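PDB 4OJV: 3',5'-cyclic-nucleotide phosphodiesterase 1 from Saccharomyces cerevisiae, which belongs to the class-II cyclic-nucleotide phosphodiesterases, a family of the metallo-hydrolase clan, and holds a pair of zinc ions. Local coordinates for residues 194-199 with 203-208; 34-39 with 228-233; 49-54 with 112-117. One frame throughout, in Å; residues are numbered along the deposited sequence.

Interaction 1: 194-199 with 203-208; sequences KEVQKC and PWDVIP
Lys198 runs its bent side chain alongside that of Asp205, both pointing the same way. The two segments form the arms of a beta hairpin, with strand 197-198 antiparallel to the start of strand 204-215 at one border of a mixed sheet. Lys198 and Asp205 are a non-hydrogen-bonded pair. The lysine chain turns at its second torsion (chi2 -65°), and this brings NZ back to Asp205 OD1 at 2.8 Å in a salt bridge. The ammonium group approaches from above the carboxylate plane, 38° out of it. The same OD1 is also paired with Arg233, and OD2 with Arg231. Three basic groups therefore share this carboxylate and would probably keep it ionised. Val196 adds an apolar neighbour, with CG1 at 3.6 Å from Asp205 CG.

The next pair, Gln197 and Val206, is hydrogen-bonded. Gln197 N donates to Val206 O at 2.9 Å, and Val206 N returns a bond to Gln197 O at 2.8 Å. Nearer the turn, Cys199 N donates to Trp204 O over 3.0 Å. Cys199 SG rests 3.8 Å from Trp204 CB and also meets Val206 CB. Cys199 and Trp204 both touch Ile36 of strand 35-38, so this side of the hairpin faces the other sheet of the alpha-beta/beta-alpha sandwich. Val196 and Ile207 lie side by side, and both pack on Tyr263 of helix 256-267. There Val196 CG2 touches Ile207 CD1 at 4.0 Å.

Beyond the paired strand residues, the arms are tied once more through the backbone. Lys194 N donates to Pro208 O at 2.7 Å, in a nearly straight bond with an N-H...O angle of 171°.

Interaction 2: 34-39 with 228-233; sequences ELIAVD and YIFRDR
Val38 and Phe230 reach toward each other from opposite directions, and a methyl of the valine comes obliquely to the ring. This methyl, Val38 CG2, lies 3.7 Å from CE1 of Phe230 and 3.8 Å from CZ of that ring. It is thus near the CE1-CZ bond. The other methyl serves a second ring: Val38 CG1 approaches Tyr228 CD2 at 4.2 Å. Because CG1 is anti to the backbone N of Val38 (chi1 -175°) and CG2 lies beside that N, one branched side chain is divided between two aromatic partners. Ile36, two residues back on the same side of its strand, adds a looser touch, with CG2 at 4.5 Å from Phe230 CE2. The contact is wholly apolar and buried.

Strand 35-38 belongs to one mixed sheet and strand 222-232 to the other. Side chains from both fill the layer between them, as in the alpha-beta/beta-alpha sandwich of the metallo-beta-lactamase fold. The axes of the short strand segments 35-38 and 228-232 come within 10.8 Å and run nearly antiparallel, at 157°. This spacing suits sheet-on-sheet packing.

A second shell fixes the rings. Phe230 meets Tyr125 edge-to-face, and it also touches Leu25 and Val206, one from each sheet. Tyr228 is held at its far end by a hydrogen bond from OH to the carbonyl of Ile126. Val38 itself packs on Leu25. Just past Val38 the chain turns toward the metal site. Asp39 OD1 accepts a hydrogen bond from the backbone N of Thr127. Its OD2 is bonded to Gln21 NE2 and to ND1 of His133, a zinc ligand, which makes Asp39 a second-shell residue of the metal site.

Interaction 3: 49-54 with 112-117; sequences EMLVQG and KKTYEV
Leu51 reaches from helix 44-53 to helix 110-119, and its CD1 methyl does all the close touching. The apolar contacts come first. Leu51 CG lies anti to its own carbonyl carbon (chi1 -70°), which sends CD1 toward the other helix. CD1 lies 4.0 Å from Lys113 CB and 4.3 Å from Val117 CG2, so it rests against residues one helical turn apart. Leu95 and Leu90 also touch Leu51, and Leu94 touches Val117, which extends the apolar patch. The axes of segments 49-53 and 112-117 approach to 10.2 Å and cross at 127°. Between these segments Leu51 alone makes the crossing; Thr114 on Arg48 and Tyr115 on Met44 add contacts between the same helices.

The polar groups beside the methyl have partners in their own neighbourhood. Thr114 OG1 lies 3.7 Å from Leu51 CD1, a van der Waals contact, and is hydrogen-bonded to Thr110 O one turn back. Lys113 sends its ammonium end away from Leu51, to Ala108 O and the ring of Phe105 in a cation-pi contact.

Val52 and Tyr115 pack on the second subunit. Between the two segments, the contact rests on dispersion and burial of apolar surface, with little to fix direction.

In the fold
Interactions 1 and 2 are neighbours, with centres 9 Å apart. Strands 204-215 and 222-232 lie side by side in one sheet, and Ile207 N probably donates to Ile229 O at 2.9 Å. Interaction 2 then joins that sheet to the other, through strand 35-38. Interaction 3 lies farther out, centred 21 Å from interaction 2 and 30 Å from interaction 1. It touches interaction 2 lightly, where Leu35 CD1 packs on Val117 O at 4.1 Å. Along the chain, interactions 1 and 3 both fall inside the long loop closed by interaction 2. The side chain of Val38 is about 12 Å from a zinc ion, and Asp39, next in the chain, bonds to the zinc ligand His133.

Interaction 1: 194-199 with 203-208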
loop_
_atom_site.group_PDB
_atom_site.type_symbol
_atom_site.label_atom_id
_atom_site.label_comp_id
_atom_site.label_asym_id
_atom_site.label_seq_id
_atom_site.Cartn_x
_atom_site.Cartn_y
_atom_site.Cartn_z
ATOM N N LYS A 194 15.505 -17.728 -18.666
ATOM C CA LYS A 194 15.818 -19.155 -18.857
ATOM C C LYS A 194 17.213 -19.567 -18.379
ATOM O O LYS A 194 17.597 -20.725 -18.538
ATOM C CB LYS A 194 15.628 -19.581 -20.323
ATOM C CG LYS A 194 14.317 -19.143 -20.951
ATOM C CD LYS A 194 14.185 -19.671 -22.374
ATOM C CE LYS A 194 13.279 -18.783 -23.210
ATOM N NZ LYS A 194 11.886 -18.730 -22.686
ATOM N N GLU A 195 17.961 -18.632 -17.801
ATOM C CA GLU A 195 19.346 -18.873 -17.401
ATOM C C GLU A 195 19.435 -19.134 -15.906
ATOM O O GLU A 195 18.810 -18.430 -15.102
ATOM C CB GLU A 195 20.207 -17.667 -17.780
ATOM C CG GLU A 195 21.711 -17.877 -17.682
ATOM C CD GLU A 195 22.483 -16.615 -18.020
ATOM O OE1 GLU A 195 22.617 -15.740 -17.139
ATOM O OE2 GLU A 195 22.955 -16.498 -19.169
ATOM N N VAL A 196 20.202 -20.160 -15.547
ATOM C CA VAL A 196 20.441 -20.501 -14.155
ATOM C C VAL A 196 21.393 -19.466 -13.587
ATOM O O VAL A 196 22.559 -19.372 -13.996
ATOM C CB VAL A 196 21.025 -21.926 -13.987
ATOM C CG1 VAL A 196 21.324 -22.222 -12.524
ATOM C CG2 VAL A 196 20.074 -22.970 -14.551
ATOM N N GLN A 197 20.873 -18.671 -12.665
ATOM C CA GLN A 197 21.641 -17.623 -12.032
ATOM C C GLN A 197 21.766 -17.930 -10.534
ATOM O O GLN A 197 21.053 -18.792 -10.012
ATOM C CB GLN A 197 21.025 -16.261 -12.404
ATOM C CG GLN A 197 21.325 -15.915 -13.873
ATOM C CD GLN A 197 20.231 -15.147 -14.623
ATOM O OE1 GLN A 197 19.089 -15.616 -14.787
ATOM N NE2 GLN A 197 20.598 -13.973 -15.127
ATOM N N LYS A 198 22.708 -17.302 -9.847
ATOM C CA LYS A 198 22.949 -17.660 -8.452
ATOM C C LYS A 198 22.364 -16.631 -7.504
ATOM O O LYS A 198 22.433 -15.425 -7.759
ATOM C CB LYS A 198 24.447 -17.838 -8.176
ATOM C CG LYS A 198 25.177 -18.770 -9.139
ATOM C CD LYS A 198 24.689 -20.208 -9.027
ATOM C CE LYS A 198 25.272 -21.083 -10.125
ATOM N NZ LYS A 198 24.665 -22.443 -10.143
ATOM N N CYS A 199 21.768 -17.114 -6.417
ATOM C CA CYS A 199 21.376 -16.238 -5.322
ATOM C C CYS A 199 22.636 -15.774 -4.596
ATOM O O CYS A 199 23.663 -16.461 -4.613
ATOM C CB CYS A 199 20.434 -16.943 -4.350
ATOM S SG CYS A 199 18.784 -17.300 -5.007
ATOM N N PRO A 203 22.628 -20.851 -0.813
ATOM C CA PRO A 203 23.227 -21.738 -1.821
ATOM C C PRO A 203 22.154 -22.258 -2.783
ATOM O O PRO A 203 21.917 -23.474 -2.891
ATOM C CB PRO A 203 23.843 -22.858 -0.977
ATOM C CG PRO A 203 22.991 -22.907 0.245
ATOM C CD PRO A 203 22.567 -21.489 0.515
ATOM N N TRP A 204 21.503 -21.305 -3.452
ATOM C CA TRP A 204 20.367 -21.566 -4.325
ATOM C C TRP A 204 20.594 -21.047 -5.707
ATOM O O TRP A 204 21.270 -20.034 -5.903
ATOM C CB TRP A 204 19.127 -20.854 -3.824
ATOM C CG TRP A 204 18.586 -21.249 -2.494
ATOM C CD1 TRP A 204 19.032 -22.231 -1.614
ATOM C CD2 TRP A 204 17.432 -20.647 -1.849
ATOM N NE1 TRP A 204 18.243 -22.278 -0.490
ATOM C CE2 TRP A 204 17.256 -21.336 -0.574
ATOM C CE3 TRP A 204 16.550 -19.628 -2.197
ATOM C CZ2 TRP A 204 16.231 -21.002 0.304
ATOM C CZ3 TRP A 204 15.523 -19.309 -1.308
ATOM C CH2 TRP A 204 15.366 -19.979 -0.092
ATOM N N ASP A 205 20.016 -21.734 -6.683
ATOM C CA ASP A 205 19.888 -21.211 -8.036
ATOM C C ASP A 205 18.559 -20.486 -8.166
ATOM O O ASP A 205 17.569 -20.880 -7.541
ATOM C CB ASP A 205 19.913 -22.341 -9.073
ATOM C CG ASP A 205 21.209 -23.125 -9.078
ATOM O OD1 ASP A 205 22.274 -22.569 -8.744
ATOM O OD2 ASP A 205 21.147 -24.311 -9.456
ATOM N N VAL A 206 18.545 -19.439 -8.984
ATOM C CA VAL A 206 17.316 -18.758 -9.388
ATOM C C VAL A 206 17.226 -18.791 -10.911
ATOM O O VAL A 206 18.193 -18.453 -11.604
ATOM C CB VAL A 206 17.207 -17.319 -8.810
ATOM C CG1 VAL A 206 18.375 -16.435 -9.228
ATOM C CG2 VAL A 206 15.870 -16.683 -9.175
ATOM N N ILE A 207 16.068 -19.214 -11.419
ATOM C CA ILE A 207 15.871 -19.374 -12.857
ATOM C C ILE A 207 14.566 -18.669 -13.239
ATOM O O ILE A 207 13.486 -19.143 -12.882
ATOM C CB ILE A 207 15.818 -20.866 -13.294
ATOM C CG1 ILE A 207 16.762 -21.745 -12.448
ATOM C CG2 ILE A 207 16.121 -20.973 -14.783
ATOM C CD1 ILE A 207 16.579 -23.239 -12.656
ATOM N N PRO A 208 14.664 -17.530 -13.948
ATOM C CA PRO A 208 13.468 -16.759 -14.301
ATOM C C PRO A 208 12.955 -17.062 -15.712
ATOM O O PRO A 208 13.754 -17.260 -16.636
ATOM C CB PRO A 208 13.972 -15.319 -14.231
ATOM C CG PRO A 208 15.399 -15.416 -14.669
ATOM C CD PRO A 208 15.900 -16.767 -14.215
#

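Interaction 2: 34-39 with 228-233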
loop_
_atom_site.group_PDB
_atom_site.type_symbol
_atom_site.label_atom_id
_atom_site.label_comp_id
_atom_site.label_asym_id
_atom_site.label_seq_id
_atom_site.Cartn_x
_atom_site.Cartn_y
_atom_site.Cartn_z
ATOM N N GLU A 34 19.610 -12.855 6.775
ATOM C CA GLU A 34 19.358 -12.579 5.369
ATOM C C GLU A 34 18.085 -13.247 4.879
ATOM O O GLU A 34 17.769 -14.378 5.242
ATOM C CB GLU A 34 20.557 -12.993 4.511
ATOM C CG GLU A 34 21.779 -12.094 4.679
ATOM C CD GLU A 34 22.634 -12.432 5.889
ATOM O OE1 GLU A 34 22.450 -13.508 6.490
ATOM O OE2 GLU A 34 23.517 -11.614 6.237
ATOM N N LEU A 35 17.358 -12.511 4.040
ATOM C CA LEU A 35 16.074 -12.930 3.503
ATOM C C LEU A 35 15.970 -12.510 2.042
ATOM O O LEU A 35 16.514 -11.464 1.657
ATOM C CB LEU A 35 14.933 -12.260 4.277
ATOM C CG LEU A 35 14.823 -12.582 5.765
ATOM C CD1 LEU A 35 13.864 -11.637 6.475
ATOM C CD2 LEU A 35 14.406 -14.034 5.961
ATOM N N ILE A 36 15.274 -13.315 1.241
ATOM C CA ILE A 36 14.909 -12.967 -0.129
ATOM C C ILE A 36 13.431 -12.593 -0.154
ATOM O O ILE A 36 12.627 -13.231 0.523
ATOM C CB ILE A 36 15.137 -14.164 -1.100
ATOM C CG1 ILE A 36 16.636 -14.352 -1.385
ATOM C CG2 ILE A 36 14.303 -14.010 -2.374
ATOM C CD1 ILE A 36 16.935 -15.624 -2.144
ATOM N N ALA A 37 13.059 -11.583 -0.934
ATOM C CA ALA A 37 11.653 -11.300 -1.213
ATOM C C ALA A 37 11.337 -11.630 -2.669
ATOM O O ALA A 37 12.111 -11.290 -3.572
ATOM C CB ALA A 37 11.335 -9.840 -0.927
ATOM N N VAL A 38 10.204 -12.290 -2.903
ATOM C CA VAL A 38 9.637 -12.378 -4.238
ATOM C C VAL A 38 8.476 -11.416 -4.286
ATOM O O VAL A 38 7.522 -11.522 -3.508
ATOM C CB VAL A 38 9.197 -13.800 -4.633
ATOM C CG1 VAL A 38 8.738 -13.804 -6.087
ATOM C CG2 VAL A 38 10.332 -14.793 -4.416
ATOM N N ASP A 39 8.582 -10.474 -5.221
ATOM C CA ASP A 39 7.695 -9.327 -5.292
ATOM C C ASP A 39 7.803 -8.410 -4.078
ATOM O O ASP A 39 8.583 -8.661 -3.144
ATOM C CB ASP A 39 6.271 -9.712 -5.702
ATOM C CG ASP A 39 6.152 -9.893 -7.206
ATOM O OD1 ASP A 39 7.013 -9.316 -7.923
ATOM O OD2 ASP A 39 5.217 -10.576 -7.666
ATOM N N TYR A 228 9.519 -17.531 -11.239
ATOM C CA TYR A 228 10.841 -17.814 -10.694
ATOM C C TYR A 228 10.923 -19.215 -10.129
ATOM O O TYR A 228 10.107 -19.599 -9.288
ATOM C CB TYR A 228 11.160 -16.832 -9.569
ATOM C CG TYR A 228 11.472 -15.426 -10.016
ATOM C CD1 TYR A 228 12.716 -15.106 -10.550
ATOM C CD2 TYR A 228 10.530 -14.400 -9.878
ATOM C CE1 TYR A 228 13.017 -13.814 -10.945
ATOM C CE2 TYR A 228 10.821 -13.106 -10.275
ATOM C CZ TYR A 228 12.067 -12.817 -10.806
ATOM O OH TYR A 228 12.402 -11.544 -11.216
ATOM N N ILE A 229 11.928 -19.966 -10.574
ATOM C CA ILE A 229 12.297 -21.223 -9.918
ATOM C C ILE A 229 13.442 -20.947 -8.951
ATOM O O ILE A 229 14.451 -20.353 -9.340
ATOM C CB ILE A 229 12.749 -22.312 -10.918
ATOM C CG1 ILE A 229 11.696 -22.505 -12.017
ATOM C CG2 ILE A 229 13.062 -23.619 -10.180
ATOM C CD1 ILE A 229 12.103 -23.469 -13.114
ATOM N N PHE A 230 13.278 -21.372 -7.701
ATOM C CA PHE A 230 14.375 -21.371 -6.731
ATOM C C PHE A 230 14.748 -22.811 -6.439
ATOM O O PHE A 230 13.896 -23.598 -6.050
ATOM C CB PHE A 230 14.001 -20.627 -5.443
ATOM C CG PHE A 230 13.751 -19.161 -5.654
ATOM C CD1 PHE A 230 12.480 -18.695 -5.993
ATOM C CD2 PHE A 230 14.799 -18.247 -5.572
ATOM C CE1 PHE A 230 12.263 -17.344 -6.209
ATOM C CE2 PHE A 230 14.584 -16.893 -5.790
ATOM C CZ PHE A 230 13.314 -16.449 -6.117
ATOM N N ARG A 231 16.024 -23.136 -6.636
ATOM C CA ARG A 231 16.511 -24.497 -6.425
ATOM C C ARG A 231 17.597 -24.524 -5.363
ATOM O O ARG A 231 18.612 -23.836 -5.488
ATOM C CB ARG A 231 17.034 -25.090 -7.730
ATOM C CG ARG A 231 17.689 -26.462 -7.558
ATOM C CD ARG A 231 17.934 -27.149 -8.892
ATOM N NE ARG A 231 18.811 -26.346 -9.731
ATOM C CZ ARG A 231 18.754 -26.292 -11.055
ATOM N NH1 ARG A 231 17.858 -27.019 -11.720
ATOM N NH2 ARG A 231 19.602 -25.510 -11.716
ATOM N N ASP A 232 17.377 -25.311 -4.316
ATOM C CA ASP A 232 18.419 -25.551 -3.331
ATOM C C ASP A 232 19.427 -26.521 -3.939
ATOM O O ASP A 232 19.069 -27.647 -4.273
ATOM C CB ASP A 232 17.830 -26.155 -2.066
ATOM C CG ASP A 232 18.887 -26.511 -1.059
ATOM O OD1 ASP A 232 19.686 -25.627 -0.721
ATOM O OD2 ASP A 232 18.927 -27.676 -0.628
ATOM N N ARG A 233 20.677 -26.094 -4.083
ATOM C CA ARG A 233 21.652 -26.924 -4.788
ATOM C C ARG A 233 21.982 -28.240 -4.105
ATOM O O ARG A 233 22.171 -29.250 -4.784
ATOM C CB ARG A 233 22.906 -26.134 -5.128
ATOM C CG ARG A 233 22.699 -25.212 -6.318
ATOM C CD ARG A 233 24.020 -24.671 -6.829
ATOM N NE ARG A 233 24.710 -23.897 -5.798
ATOM C CZ ARG A 233 24.509 -22.605 -5.557
ATOM N NH1 ARG A 233 23.631 -21.918 -6.271
ATOM N NH2 ARG A 233 25.197 -21.999 -4.597
#

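Interaction 3: 49-54 with 112-117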
loop_
_atom_site.group_PDB
_atom_site.type_symbol
_atom_site.label_atom_id
_atom_site.label_comp_id
_atom_site.label_asym_id
_atom_site.label_seq_id
_atom_site.Cartn_x
_atom_site.Cartn_y
_atom_site.Cartn_z
ATOM N N GLU A 49 3.285 -6.475 11.947
ATOM C CA GLU A 49 2.071 -7.152 12.405
ATOM C C GLU A 49 2.378 -8.547 12.910
ATOM O O GLU A 49 1.855 -8.977 13.942
ATOM C CB GLU A 49 1.051 -7.243 11.270
ATOM C CG GLU A 49 0.310 -5.948 10.973
ATOM C CD GLU A 49 -0.422 -5.387 12.179
ATOM O OE1 GLU A 49 -1.188 -6.132 12.837
ATOM O OE2 GLU A 49 -0.238 -4.191 12.462
ATOM N N MET A 50 3.237 -9.251 12.178
ATOM C CA MET A 50 3.569 -10.623 12.511
ATOM C C MET A 50 4.407 -10.684 13.778
ATOM O O MET A 50 4.287 -11.643 14.537
ATOM C CB MET A 50 4.256 -11.318 11.331
ATOM C CG MET A 50 3.354 -11.447 10.108
ATOM S SD MET A 50 4.124 -12.237 8.681
ATOM C CE MET A 50 4.384 -13.869 9.349
ATOM N N LEU A 51 5.216 -9.650 14.019
ATOM C CA LEU A 51 5.982 -9.521 15.262
ATOM C C LEU A 51 5.088 -9.266 16.490
ATOM O O LEU A 51 5.455 -9.637 17.603
ATOM C CB LEU A 51 7.096 -8.460 15.130
ATOM C CG LEU A 51 8.292 -8.806 14.216
ATOM C CD1 LEU A 51 9.076 -7.574 13.788
ATOM C CD2 LEU A 51 9.236 -9.813 14.862
ATOM N N VAL A 52 3.917 -8.658 16.282
ATOM C CA VAL A 52 2.967 -8.385 17.379
ATOM C C VAL A 52 2.003 -9.549 17.614
ATOM O O VAL A 52 1.797 -9.960 18.758
ATOM C CB VAL A 52 2.151 -7.092 17.139
ATOM C CG1 VAL A 52 1.175 -6.839 18.284
ATOM C CG2 VAL A 52 3.072 -5.900 16.972
ATOM N N GLN A 53 1.416 -10.069 16.536
ATOM C CA GLN A 53 0.412 -11.138 16.626
ATOM C C GLN A 53 0.981 -12.447 17.183
ATOM O O GLN A 53 0.252 -13.238 17.785
ATOM C CB GLN A 53 -0.260 -11.376 15.269
ATOM C CG GLN A 53 -1.198 -10.258 14.832
ATOM C CD GLN A 53 -1.817 -10.500 13.466
ATOM O OE1 GLN A 53 -1.154 -10.967 12.539
ATOM N NE2 GLN A 53 -3.098 -10.172 13.336
ATOM N N GLY A 54 2.280 -12.661 16.981
ATOM C CA GLY A 54 2.974 -13.825 17.526
ATOM C C GLY A 54 3.285 -13.666 19.003
ATOM O O GLY A 54 4.440 -13.502 19.398
ATOM N N LYS A 112 11.481 -1.104 16.381
ATOM C CA LYS A 112 12.896 -1.402 16.232
ATOM C C LYS A 112 13.129 -2.811 15.692
ATOM O O LYS A 112 13.965 -3.008 14.801
ATOM C CB LYS A 112 13.630 -1.232 17.566
ATOM C CG LYS A 112 15.134 -1.468 17.507
ATOM C CD LYS A 112 15.819 -0.481 16.575
ATOM C CE LYS A 112 17.329 -0.535 16.705
ATOM N NZ LYS A 112 17.984 0.383 15.733
ATOM N N LYS A 113 12.382 -3.782 16.220
ATOM C CA LYS A 113 12.481 -5.162 15.726
ATOM C C LYS A 113 12.138 -5.235 14.238
ATOM O O LYS A 113 12.748 -5.994 13.485
ATOM C CB LYS A 113 11.550 -6.087 16.500
ATOM C CG LYS A 113 11.926 -6.338 17.953
ATOM C CD LYS A 113 11.001 -7.401 18.535
ATOM C CE LYS A 113 11.271 -7.688 20.002
ATOM N NZ LYS A 113 10.492 -6.796 20.903
ATOM N N THR A 114 11.151 -4.438 13.827
ATOM C CA THR A 114 10.719 -4.383 12.433
ATOM C C THR A 114 11.845 -3.872 11.535
ATOM O O THR A 114 12.146 -4.483 10.506
ATOM C CB THR A 114 9.462 -3.503 12.281
ATOM O OG1 THR A 114 8.411 -4.027 13.094
ATOM C CG2 THR A 114 8.989 -3.472 10.834
ATOM N N TYR A 115 12.449 -2.744 11.908
ATOM C CA TYR A 115 13.630 -2.264 11.188
ATOM C C TYR A 115 14.736 -3.324 11.111
ATOM O O TYR A 115 15.322 -3.532 10.055
ATOM C CB TYR A 115 14.191 -0.985 11.816
ATOM C CG TYR A 115 13.520 0.302 11.374
ATOM C CD1 TYR A 115 13.948 0.972 10.231
ATOM C CD2 TYR A 115 12.473 0.860 12.107
ATOM C CE1 TYR A 115 13.345 2.163 9.825
ATOM C CE2 TYR A 115 11.872 2.050 11.717
ATOM C CZ TYR A 115 12.313 2.696 10.576
ATOM O OH TYR A 115 11.702 3.874 10.200
ATOM N N GLU A 116 15.009 -4.007 12.221
ATOM C CA GLU A 116 16.081 -5.001 12.248
ATOM C C GLU A 116 15.794 -6.182 11.309
ATOM O O GLU A 116 16.642 -6.566 10.504
ATOM C CB GLU A 116 16.336 -5.464 13.684
ATOM C CG GLU A 116 16.992 -4.403 14.550
ATOM C CD GLU A 116 17.243 -4.856 15.971
ATOM O OE1 GLU A 116 17.364 -3.972 16.844
ATOM O OE2 GLU A 116 17.326 -6.079 16.213
ATOM N N VAL A 117 14.598 -6.762 11.407
ATOM C CA VAL A 117 14.251 -7.877 10.518
ATOM C C VAL A 117 14.319 -7.408 9.074
ATOM O O VAL A 117 14.860 -8.099 8.205
ATOM C CB VAL A 117 12.846 -8.454 10.814
ATOM C CG1 VAL A 117 12.433 -9.480 9.762
ATOM C CG2 VAL A 117 12.806 -9.080 12.198
#